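Local coordinates for protein diaminopimelate decarboxylase (Psychromonas ingrahamii, PDB 4XG1) that probably catalyses the pyridoxal-phosphate-dependent decarboxylation of meso-diaminopimelate to L-lysine, the last step of lysine biosynthesis by the diaminopimelate pathway, at residues 288-293 and 302-307; 309-314 and 371-376; 96-101 and 117-122. All blocks are in the same frame, centred on the assembly; numbering follows the deposited sequence.

Interaction 1 of 3, residues 288-293 and 302-307; sequences TKVEFL and AIVDAA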
loop_
_atom_site.group_PDB
_atom_site.type_symbol
_atom_site.label_atom_id
_atom_site.label_comp_id
_atom_site.label_asym_id
_atom_site.label_seq_id
_atom_site.Cartn_x
_atom_site.Cartn_y
_atom_site.Cartn_z
ATOM N N THR B 288 -9.843 -5.851 15.179
ATOM C CA THR B 288 -8.844 -5.018 15.786
ATOM C C THR B 288 -9.249 -4.690 17.212
ATOM O O THR B 288 -10.417 -4.709 17.558
ATOM C CB THR B 288 -8.643 -3.742 14.961
ATOM O OG1 THR B 288 -7.650 -2.912 15.574
ATOM C CG2 THR B 288 -9.936 -2.977 14.858
ATOM N N LYS B 289 -8.278 -4.351 18.035
ATOM C CA LYS B 289 -8.499 -4.092 19.437
ATOM C C LYS B 289 -8.355 -2.594 19.709
ATOM O O LYS B 289 -7.441 -1.931 19.181
ATOM C CB LYS B 289 -7.461 -4.851 20.240
ATOM C CG LYS B 289 -7.501 -4.637 21.754
ATOM C CD LYS B 289 -6.341 -5.374 22.425
ATOM C CE LYS B 289 -5.689 -4.504 23.496
ATOM N NZ LYS B 289 -4.214 -4.714 23.557
ATOM N N VAL B 290 -9.272 -2.051 20.506
ATOM C CA VAL B 290 -9.204 -0.652 20.914
ATOM C C VAL B 290 -8.100 -0.534 21.958
ATOM O O VAL B 290 -8.129 -1.227 22.985
ATOM C CB VAL B 290 -10.542 -0.197 21.549
ATOM C CG1 VAL B 290 -10.449 1.238 22.019
ATOM C CG2 VAL B 290 -11.684 -0.336 20.553
ATOM N N GLU B 291 -7.148 0.343 21.719
ATOM C CA GLU B 291 -6.100 0.559 22.675
ATOM C C GLU B 291 -6.514 1.699 23.590
ATOM O O GLU B 291 -6.608 1.513 24.799
ATOM C CB GLU B 291 -4.786 0.902 21.974
ATOM C CG GLU B 291 -4.318 -0.145 20.967
ATOM C CD GLU B 291 -3.510 -1.269 21.584
ATOM O OE1 GLU B 291 -3.535 -1.458 22.828
ATOM O OE2 GLU B 291 -2.878 -1.999 20.806
ATOM N N PHE B 292 -6.763 2.867 23.017
ATOM C CA PHE B 292 -7.080 4.044 23.786
ATOM C C PHE B 292 -8.296 4.768 23.260
ATOM O O PHE B 292 -8.670 4.605 22.090
ATOM C CB PHE B 292 -5.957 5.034 23.712
ATOM C CG PHE B 292 -4.625 4.472 24.055
ATOM C CD1 PHE B 292 -4.446 3.755 25.212
ATOM C CD2 PHE B 292 -3.543 4.705 23.238
ATOM C CE1 PHE B 292 -3.216 3.244 25.532
ATOM C CE2 PHE B 292 -2.297 4.211 23.554
ATOM C CZ PHE B 292 -2.137 3.484 24.718
ATOM N N LEU B 293 -8.917 5.568 24.139
ATOM C CA LEU B 293 -9.963 6.510 23.751
ATOM C C LEU B 293 -9.464 7.869 24.117
ATOM O O LEU B 293 -9.022 8.084 25.240
ATOM C CB LEU B 293 -11.253 6.229 24.461
ATOM C CG LEU B 293 -11.858 4.853 24.220
ATOM C CD1 LEU B 293 -13.075 4.678 25.130
ATOM C CD2 LEU B 293 -12.258 4.648 22.775
ATOM N N ALA B 302 -11.221 6.682 18.803
ATOM C CA ALA B 302 -10.842 5.333 19.195
ATOM C C ALA B 302 -9.544 4.962 18.456
ATOM O O ALA B 302 -9.517 4.867 17.236
ATOM C CB ALA B 302 -11.935 4.335 18.857
ATOM N N ILE B 303 -8.480 4.771 19.203
ATOM C CA ILE B 303 -7.214 4.351 18.674
ATOM C C ILE B 303 -7.138 2.837 18.753
ATOM O O ILE B 303 -7.108 2.281 19.833
ATOM C CB ILE B 303 -6.099 5.000 19.486
ATOM C CG1 ILE B 303 -6.257 6.508 19.354
ATOM C CG2 ILE B 303 -4.734 4.565 18.975
ATOM C CD1 ILE B 303 -5.309 7.280 20.204
ATOM N N VAL B 304 -7.092 2.182 17.592
ATOM C CA VAL B 304 -7.087 0.734 17.491
ATOM C C VAL B 304 -5.724 0.200 17.019
ATOM O O VAL B 304 -4.863 0.970 16.649
ATOM C CB VAL B 304 -8.191 0.269 16.511
ATOM C CG1 VAL B 304 -9.564 0.573 17.098
ATOM C CG2 VAL B 304 -8.029 0.925 15.121
ATOM N N ASP B 305 -5.538 -1.115 17.018
ATOM C CA ASP B 305 -4.249 -1.665 16.699
ATOM C C ASP B 305 -4.106 -2.056 15.215
ATOM O O ASP B 305 -3.054 -2.563 14.818
ATOM C CB ASP B 305 -3.884 -2.834 17.635
ATOM C CG ASP B 305 -4.786 -4.015 17.494
ATOM O OD1 ASP B 305 -5.742 -3.967 16.695
ATOM O OD2 ASP B 305 -4.525 -5.064 18.132
ATOM N N ALA B 306 -5.154 -1.837 14.406
ATOM C CA ALA B 306 -5.047 -1.939 12.945
ATOM C C ALA B 306 -4.873 -0.539 12.354
ATOM O O ALA B 306 -5.340 0.435 12.941
ATOM C CB ALA B 306 -6.265 -2.600 12.367
ATOM N N ALA B 307 -4.250 -0.455 11.185
ATOM C CA ALA B 307 -3.968 0.805 10.552
ATOM C C ALA B 307 -3.999 0.714 9.029
ATOM O O ALA B 307 -4.328 -0.320 8.469
ATOM C CB ALA B 307 -2.615 1.308 11.024
#

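Interaction 2 of 3, residues 309-314 and 371-376; sequences NDLIRP and RSTGAY. With LLP ((2S)-2-amino-6-[[3-hydroxy-2-methyl-5-(phosphonooxymethyl)pyridin-4-yl]methylideneamino]hexanoic acid), chain T.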
loop_
_atom_site.group_PDB
_atom_site.type_symbol
_atom_site.label_atom_id
_atom_site.label_comp_id
_atom_site.label_asym_id
_atom_site.label_seq_id
_atom_site.Cartn_x
_atom_site.Cartn_y
_atom_site.Cartn_z
ATOM N N ASN B 309 -1.665 0.440 6.976
ATOM C CA ASN B 309 -0.829 -0.637 6.425
ATOM C C ASN B 309 -1.521 -1.993 6.435
ATOM O O ASN B 309 -1.136 -2.884 5.680
ATOM C CB ASN B 309 0.485 -0.791 7.152
ATOM C CG ASN B 309 0.296 -1.455 8.489
ATOM O OD1 ASN B 309 -0.397 -0.898 9.367
ATOM N ND2 ASN B 309 0.846 -2.651 8.651
ATOM N N ASP B 310 -2.527 -2.158 7.282
ATOM C CA ASP B 310 -3.330 -3.391 7.278
ATOM C C ASP B 310 -4.474 -3.273 6.270
ATOM O O ASP B 310 -4.776 -4.230 5.550
ATOM C CB ASP B 310 -3.871 -3.593 8.653
ATOM C CG ASP B 310 -2.797 -3.716 9.686
ATOM O OD1 ASP B 310 -2.040 -4.722 9.645
ATOM O OD2 ASP B 310 -2.791 -2.891 10.620
ATOM N N LEU B 311 -5.078 -2.071 6.211
ATOM C CA LEU B 311 -6.213 -1.809 5.340
ATOM C C LEU B 311 -6.149 -0.419 4.838
ATOM O O LEU B 311 -6.380 0.557 5.586
ATOM C CB LEU B 311 -7.534 -1.991 6.097
ATOM C CG LEU B 311 -8.820 -1.678 5.328
ATOM C CD1 LEU B 311 -9.098 -2.719 4.269
ATOM C CD2 LEU B 311 -9.997 -1.644 6.271
ATOM N N ILE B 312 -5.877 -0.278 3.547
ATOM C CA ILE B 312 -5.624 1.064 3.002
ATOM C C ILE B 312 -6.843 1.733 2.362
ATOM O O ILE B 312 -6.798 2.905 1.991
ATOM C CB ILE B 312 -4.439 1.036 2.035
ATOM C CG1 ILE B 312 -3.825 2.443 1.911
ATOM C CG2 ILE B 312 -4.878 0.542 0.676
ATOM C CD1 ILE B 312 -2.464 2.483 1.281
ATOM N N ARG B 313 -7.926 0.994 2.224
ATOM C CA ARG B 313 -9.039 1.448 1.372
ATOM C C ARG B 313 -9.617 2.772 1.867
ATOM O O ARG B 313 -9.840 3.681 1.074
ATOM C CB ARG B 313 -10.126 0.387 1.215
ATOM C CG ARG B 313 -9.606 -0.995 0.850
ATOM C CD ARG B 313 -10.642 -1.903 0.179
ATOM N NE ARG B 313 -11.235 -1.230 -0.984
ATOM C CZ ARG B 313 -12.433 -0.644 -1.031
ATOM N NH1 ARG B 313 -13.232 -0.631 0.028
ATOM N NH2 ARG B 313 -12.837 -0.083 -2.164
ATOM N N PRO B 314 -9.830 2.911 3.175
ATOM C CA PRO B 314 -10.331 4.183 3.646
ATOM C C PRO B 314 -9.394 5.345 3.367
ATOM O O PRO B 314 -9.828 6.388 2.867
ATOM C CB PRO B 314 -10.493 3.954 5.162
ATOM C CG PRO B 314 -10.700 2.478 5.294
ATOM C CD PRO B 314 -9.759 1.917 4.261
ATOM N N ARG B 371 -15.957 -4.578 8.499
ATOM C CA ARG B 371 -16.550 -5.479 7.546
ATOM C C ARG B 371 -16.093 -5.202 6.129
ATOM O O ARG B 371 -15.606 -4.122 5.830
ATOM C CB ARG B 371 -18.054 -5.416 7.639
ATOM C CG ARG B 371 -18.593 -6.061 8.903
ATOM C CD ARG B 371 -20.108 -6.290 8.881
ATOM N NE ARG B 371 -20.623 -6.539 7.531
ATOM C CZ ARG B 371 -20.691 -7.726 6.913
ATOM N NH1 ARG B 371 -20.274 -8.846 7.515
ATOM N NH2 ARG B 371 -21.159 -7.779 5.654
ATOM N N SER B 372 -16.241 -6.197 5.274
ATOM C CA SER B 372 -16.083 -6.044 3.845
ATOM C C SER B 372 -14.658 -5.818 3.457
ATOM O O SER B 372 -14.355 -4.991 2.585
ATOM C CB SER B 372 -16.938 -4.884 3.318
ATOM O OG SER B 372 -18.236 -4.912 3.876
ATOM N N THR B 373 -13.772 -6.556 4.089
ATOM C CA THR B 373 -12.358 -6.351 3.902
ATOM C C THR B 373 -11.702 -7.573 3.270
ATOM O O THR B 373 -10.489 -7.713 3.274
ATOM C CB THR B 373 -11.660 -6.040 5.223
ATOM O OG1 THR B 373 -11.848 -7.134 6.112
ATOM C CG2 THR B 373 -12.178 -4.788 5.828
ATOM N N GLY B 374 -12.505 -8.444 2.683
ATOM C CA GLY B 374 -11.959 -9.640 2.060
ATOM C C GLY B 374 -11.344 -9.389 0.686
ATOM O O GLY B 374 -10.633 -10.255 0.163
ATOM N N ALA B 375 -11.643 -8.234 0.091
ATOM C CA ALA B 375 -11.116 -7.866 -1.207
ATOM C C ALA B 375 -10.348 -6.562 -1.102
ATOM O O ALA B 375 -10.812 -5.602 -0.520
ATOM C CB ALA B 375 -12.248 -7.694 -2.176
ATOM N N TYR B 376 -9.146 -6.557 -1.654
ATOM C CA TYR B 376 -8.303 -5.375 -1.639
ATOM C C TYR B 376 -7.995 -4.941 -0.214
ATOM O O TYR B 376 -7.859 -3.738 0.075
ATOM C CB TYR B 376 -8.941 -4.280 -2.484
ATOM C CG TYR B 376 -9.287 -4.822 -3.848
ATOM C CD1 TYR B 376 -8.283 -5.101 -4.771
ATOM C CD2 TYR B 376 -10.579 -5.104 -4.204
ATOM C CE1 TYR B 376 -8.581 -5.610 -6.021
ATOM C CE2 TYR B 376 -10.889 -5.645 -5.462
ATOM C CZ TYR B 376 -9.892 -5.896 -6.340
ATOM O OH TYR B 376 -10.154 -6.419 -7.557
HETATM N N1 LLP T . -10.174 -7.905 -14.312
HETATM C C2 LLP T . -9.328 -6.890 -14.527
HETATM C "C2'" LLP T . -8.603 -6.805 -15.846
HETATM C C3 LLP T . -9.129 -5.913 -13.440
HETATM O O3 LLP T . -8.307 -4.853 -13.618
HETATM C C4 LLP T . -9.873 -6.068 -12.186
HETATM C "C4'" LLP T . -9.766 -5.111 -11.041
HETATM C C5 LLP T . -10.779 -7.229 -12.072
HETATM C C6 LLP T . -10.859 -8.097 -13.152
HETATM C "C5'" LLP T . -11.582 -7.517 -10.833
HETATM O OP4 LLP T . -12.459 -6.510 -10.515
HETATM P P LLP T . -13.492 -6.590 -9.292
HETATM O OP1 LLP T . -12.641 -7.068 -8.125
HETATM O OP2 LLP T . -14.179 -5.208 -9.180
HETATM O OP3 LLP T . -14.661 -7.497 -9.721
HETATM N N LLP T . -7.919 -1.527 -5.129
HETATM C CA LLP T . -9.327 -1.159 -5.568
HETATM C CB LLP T . -9.896 -2.199 -6.526
HETATM C CG LLP T . -9.764 -1.893 -8.006
HETATM C CD LLP T . -9.221 -3.066 -8.792
HETATM C CE LLP T . -9.313 -2.783 -10.303
HETATM N NZ LLP T . -9.017 -3.886 -11.240
HETATM C C LLP T . -10.224 -1.150 -4.353
HETATM O O LLP T . -9.820 -1.503 -3.258
HETATM O OXT LLP T . -11.394 -0.809 -4.407
HETATM O O HOH W 1 -6.172 -2.614 2.081
#

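Interaction 3 of 3, residues 96-101 and 117-122; sequences DPKKIV and QANIMC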
loop_
_atom_site.group_PDB
_atom_site.type_symbol
_atom_site.label_atom_id
_atom_site.label_comp_id
_atom_site.label_asym_id
_atom_site.label_seq_id
_atom_site.Cartn_x
_atom_site.Cartn_y
_atom_site.Cartn_z
ATOM N N ASP B 96 -5.474 -24.770 -12.025
ATOM C CA ASP B 96 -5.186 -25.272 -13.381
ATOM C C ASP B 96 -4.701 -24.186 -14.340
ATOM O O ASP B 96 -5.463 -23.324 -14.709
ATOM C CB ASP B 96 -6.440 -25.905 -13.935
ATOM C CG ASP B 96 -6.240 -26.550 -15.302
ATOM O OD1 ASP B 96 -5.160 -26.431 -15.942
ATOM O OD2 ASP B 96 -7.221 -27.197 -15.731
ATOM N N PRO B 97 -3.437 -24.249 -14.775
ATOM C CA PRO B 97 -2.909 -23.139 -15.565
ATOM C C PRO B 97 -3.585 -23.019 -16.911
ATOM O O PRO B 97 -3.402 -22.024 -17.577
ATOM C CB PRO B 97 -1.434 -23.507 -15.777
ATOM C CG PRO B 97 -1.160 -24.699 -14.941
ATOM C CD PRO B 97 -2.464 -25.344 -14.623
ATOM N N LYS B 98 -4.288 -24.062 -17.335
ATOM C CA LYS B 98 -5.020 -24.007 -18.581
ATOM C C LYS B 98 -6.226 -23.118 -18.426
ATOM O O LYS B 98 -6.790 -22.721 -19.414
ATOM C CB LYS B 98 -5.500 -25.405 -19.037
ATOM C CG LYS B 98 -4.431 -26.316 -19.647
ATOM C CD LYS B 98 -5.006 -27.722 -19.957
ATOM C CE LYS B 98 -4.512 -28.886 -19.088
ATOM N NZ LYS B 98 -3.308 -29.575 -19.654
ATOM N N LYS B 99 -6.651 -22.864 -17.193
ATOM C CA LYS B 99 -7.799 -22.023 -16.917
ATOM C C LYS B 99 -7.397 -20.637 -16.422
ATOM O O LYS B 99 -8.156 -19.965 -15.712
ATOM C CB LYS B 99 -8.684 -22.671 -15.903
ATOM C CG LYS B 99 -9.178 -24.019 -16.349
ATOM C CD LYS B 99 -10.323 -24.494 -15.451
ATOM C CE LYS B 99 -10.602 -25.946 -15.671
ATOM N NZ LYS B 99 -11.688 -26.356 -14.742
ATOM N N ILE B 100 -6.213 -20.217 -16.821
ATOM C CA ILE B 100 -5.679 -18.945 -16.376
ATOM C C ILE B 100 -5.663 -17.985 -17.543
ATOM O O ILE B 100 -5.043 -18.274 -18.574
ATOM C CB ILE B 100 -4.231 -19.075 -15.885
ATOM C CG1 ILE B 100 -4.231 -19.702 -14.499
ATOM C CG2 ILE B 100 -3.553 -17.710 -15.808
ATOM C CD1 ILE B 100 -2.842 -19.883 -13.930
ATOM N N VAL B 101 -6.269 -16.823 -17.352
ATOM C CA VAL B 101 -6.010 -15.711 -18.267
ATOM C C VAL B 101 -5.178 -14.657 -17.562
ATOM O O VAL B 101 -5.287 -14.469 -16.364
ATOM C CB VAL B 101 -7.311 -15.144 -18.873
ATOM C CG1 VAL B 101 -8.192 -16.303 -19.343
ATOM C CG2 VAL B 101 -8.091 -14.313 -17.872
ATOM N N GLN B 117 5.279 -20.971 -20.910
ATOM C CA GLN B 117 5.775 -22.277 -20.466
ATOM C C GLN B 117 4.811 -22.995 -19.533
ATOM O O GLN B 117 4.844 -24.196 -19.439
ATOM C CB GLN B 117 7.146 -22.149 -19.826
ATOM C CG GLN B 117 8.191 -21.734 -20.838
ATOM C CD GLN B 117 9.505 -21.304 -20.227
ATOM O OE1 GLN B 117 9.801 -20.107 -20.154
ATOM N NE2 GLN B 117 10.293 -22.258 -19.768
ATOM N N ALA B 118 3.926 -22.274 -18.865
ATOM C CA ALA B 118 2.895 -22.914 -18.050
ATOM C C ALA B 118 1.650 -23.191 -18.850
ATOM O O ALA B 118 0.700 -23.804 -18.344
ATOM C CB ALA B 118 2.550 -22.040 -16.872
ATOM N N ASN B 119 1.630 -22.718 -20.104
ATOM C CA ASN B 119 0.582 -23.077 -21.057
ATOM C C ASN B 119 -0.797 -22.557 -20.635
ATOM O O ASN B 119 -1.797 -23.302 -20.576
ATOM C CB ASN B 119 0.579 -24.599 -21.230
ATOM C CG ASN B 119 -0.369 -25.066 -22.290
ATOM O OD1 ASN B 119 -0.382 -24.537 -23.395
ATOM N ND2 ASN B 119 -1.202 -26.060 -21.951
ATOM N N ILE B 120 -0.854 -21.247 -20.369
ATOM C CA ILE B 120 -2.115 -20.612 -19.938
ATOM C C ILE B 120 -3.083 -20.485 -21.085
ATOM O O ILE B 120 -2.671 -20.479 -22.225
ATOM C CB ILE B 120 -1.914 -19.224 -19.312
ATOM C CG1 ILE B 120 -1.216 -18.272 -20.273
ATOM C CG2 ILE B 120 -1.083 -19.339 -18.045
ATOM C CD1 ILE B 120 -1.501 -16.823 -19.948
ATOM N N MET B 121 -4.360 -20.351 -20.744
ATOM C CA MET B 121 -5.434 -20.153 -21.698
ATOM C C MET B 121 -5.277 -18.932 -22.626
ATOM O O MET B 121 -5.507 -19.060 -23.816
ATOM C CB MET B 121 -6.766 -20.010 -20.974
ATOM C CG MET B 121 -7.973 -20.000 -21.887
ATOM S SD MET B 121 -9.527 -19.984 -20.950
ATOM C CE MET B 121 -9.593 -21.660 -20.385
ATOM N N CYS B 122 -4.922 -17.757 -22.105
ATOM C CA CYS B 122 -5.035 -16.531 -22.907
ATOM C C CYS B 122 -4.310 -15.341 -22.274
ATOM O O CYS B 122 -4.306 -15.188 -21.070
ATOM C CB CYS B 122 -6.535 -16.190 -23.108
ATOM S SG CYS B 122 -6.900 -15.129 -24.503
#

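Interaction 1 of 3, residues 288-293 and 302-307
Glu291 and Phe292 both turn their backbone N-H groups to the carbonyl of Ile303, a classic beta bulge in the antiparallel hairpin. The donors share one acceptor unequally: Glu291 N lies 2.7 Å from Ile303 O, with a C=O...N angle of 161°, whereas Phe292 N sits at 3.3 Å in the carbonyl plane, on a lone pair. Ile303 N answers with a bond to Phe292 O, which makes Phe292 and Ile303 a hydrogen-bonded pair. The extra residue shifts the register by one, so that Val290 pairs with Val304 on one flank of the bulge and Leu293 with Ala302 on the other; these four side chains share a face of the sheet, with Leu293 CD2 3.9 Å from Ala302 CB. Phe292 and Ile303 point to the other face, where Ile303 CD1 comes to the edge of the phenyl ring, Glu291 CB lies over the ring centre, and Val105 of the second subunit packs on both residues.

Past Val304 the second strand gives way to a loop, and side-chain bonds take over. Asp305 CG lies between its backbone N and carbonyl carbon (chi1 65°), bringing the carboxylate back to 288-293. Its OD1 takes the N-H of Lys289 at 2.9 Å, nearly straight but from above the carboxylate plane. Thr288 OG1 stands very close to the same OD1, at a doubtful length, and receives a weak bond from Ala306 N. Asp305 OD2 is held by Thr28. Glu291 OE1 forms a salt bridge with Arg133 of the second subunit; Lys289 NZ adds a weak one to the same OE1.

In the mixed sheet, strand 284-294 of the hairpin also pairs with strands 30-34 and 367-371, and strand 300-304 with strand 338-344.

Interaction 2 of 3, residues 309-314 and 371-376
The active-site pocket that holds LLP, the pyridoxal phosphate-lysine adduct, is lined here by Arg313 and Tyr376, whose side chains meet where Arg313 CD lies 4.0 Å from Tyr376 CB. The arginine also runs past the tyrosine carbonyl, its CD 3.3 Å from Tyr376 O. A bend at chi3 (53°) turns the guanidinium so that one edge meets the LLP carboxylate in two bonds: NE to O at 2.7 Å, almost straight, and NH2 to OXT at 2.8 Å. Tyr376 takes the same ligand along its length. LLP CB sits over the centre of the phenol ring, 3.5 Å above its plane, while the hydroxyl donates to phosphate oxygen OP1 at 2.6 Å, in the plane of the ring.

The pocket is that of a fold-type III decarboxylase, whose cofactor site lies at the mouth of a TIM barrel; Gly240, Gly276 and Arg277 of that barrel also bond to LLP, as does Glu349 of the second subunit. Nearby Arg277 brings a second positive charge close to Arg313 NH2, which probably strengthens the field around the carboxylate.

The two backbones are also bridged by a water that accepts from Ile312 N and donates to Tyr376 O. Leu311 and Thr373 meet separately: Thr373 CG2 packs against both methyls of Leu311, and Leu286 of strand 284-294 touches both residues.

Interaction 3 of 3, residues 96-101 and 117-122
Ile100 and Ile120 make the tight, buried half of this contact: their side chains cross at about a right angle, CG2 to CG2 at 3.7 Å, with Leu87 and Val90 of helix 84-92 also against Ile100. Next to them Val101 CG1 rests 4.1 Å from Cys122 CB. Ile120 CA points its hydrogen almost straight at Pro97 O, CA to O 3.0 Å, and Pro97 CB sits 3.4 Å from Ala118 O.

Toward solvent the packing thins out. Lys98 is exposed, and its side chain reaches Asn119 loosely, CG 4.0 Å from ND2. Met121 spans the two sides: CG is anti to the backbone N (chi1 -172°), and a bend at chi3 lets the side chain wrap Lys98 O, with CB 3.1 Å and CE 3.2 Å from that oxygen.

Each segment has its own turn. Asp96 OD1 accepts from Lys98 N in an Asx turn, and Asn119, with positive phi, ends helix 109-117 in a Schellman motif. The two segments run into strands 100-102 and 122-125, parallel neighbours bridged by Val101 and Cys122: a beta-alpha-beta crossover through helix 109-117, the repeating step of the TIM barrel.

Along the chain, interaction 3 comes first, then interaction 1, then interaction 2. Interaction 3 belongs to the parallel barrel sheet, while interaction 1 lies about 43 Å away, centre to centre, in the mixed sheet on the opposite side of the chain's centre. Interaction 2 has its centre about 16 Å from that of interaction 1 and about 29 Å from that of interaction 3. It touches interaction 1: helix 313-317 is the next element after strand 300-304, reached through a loop that includes 309-312, and strand 367-371, beside the hairpin, leads into 371-376. Interactions 1 and 2 both meet the second subunit, placing pocket and dimer interface together, whereas interaction 3 stays within its own subunit.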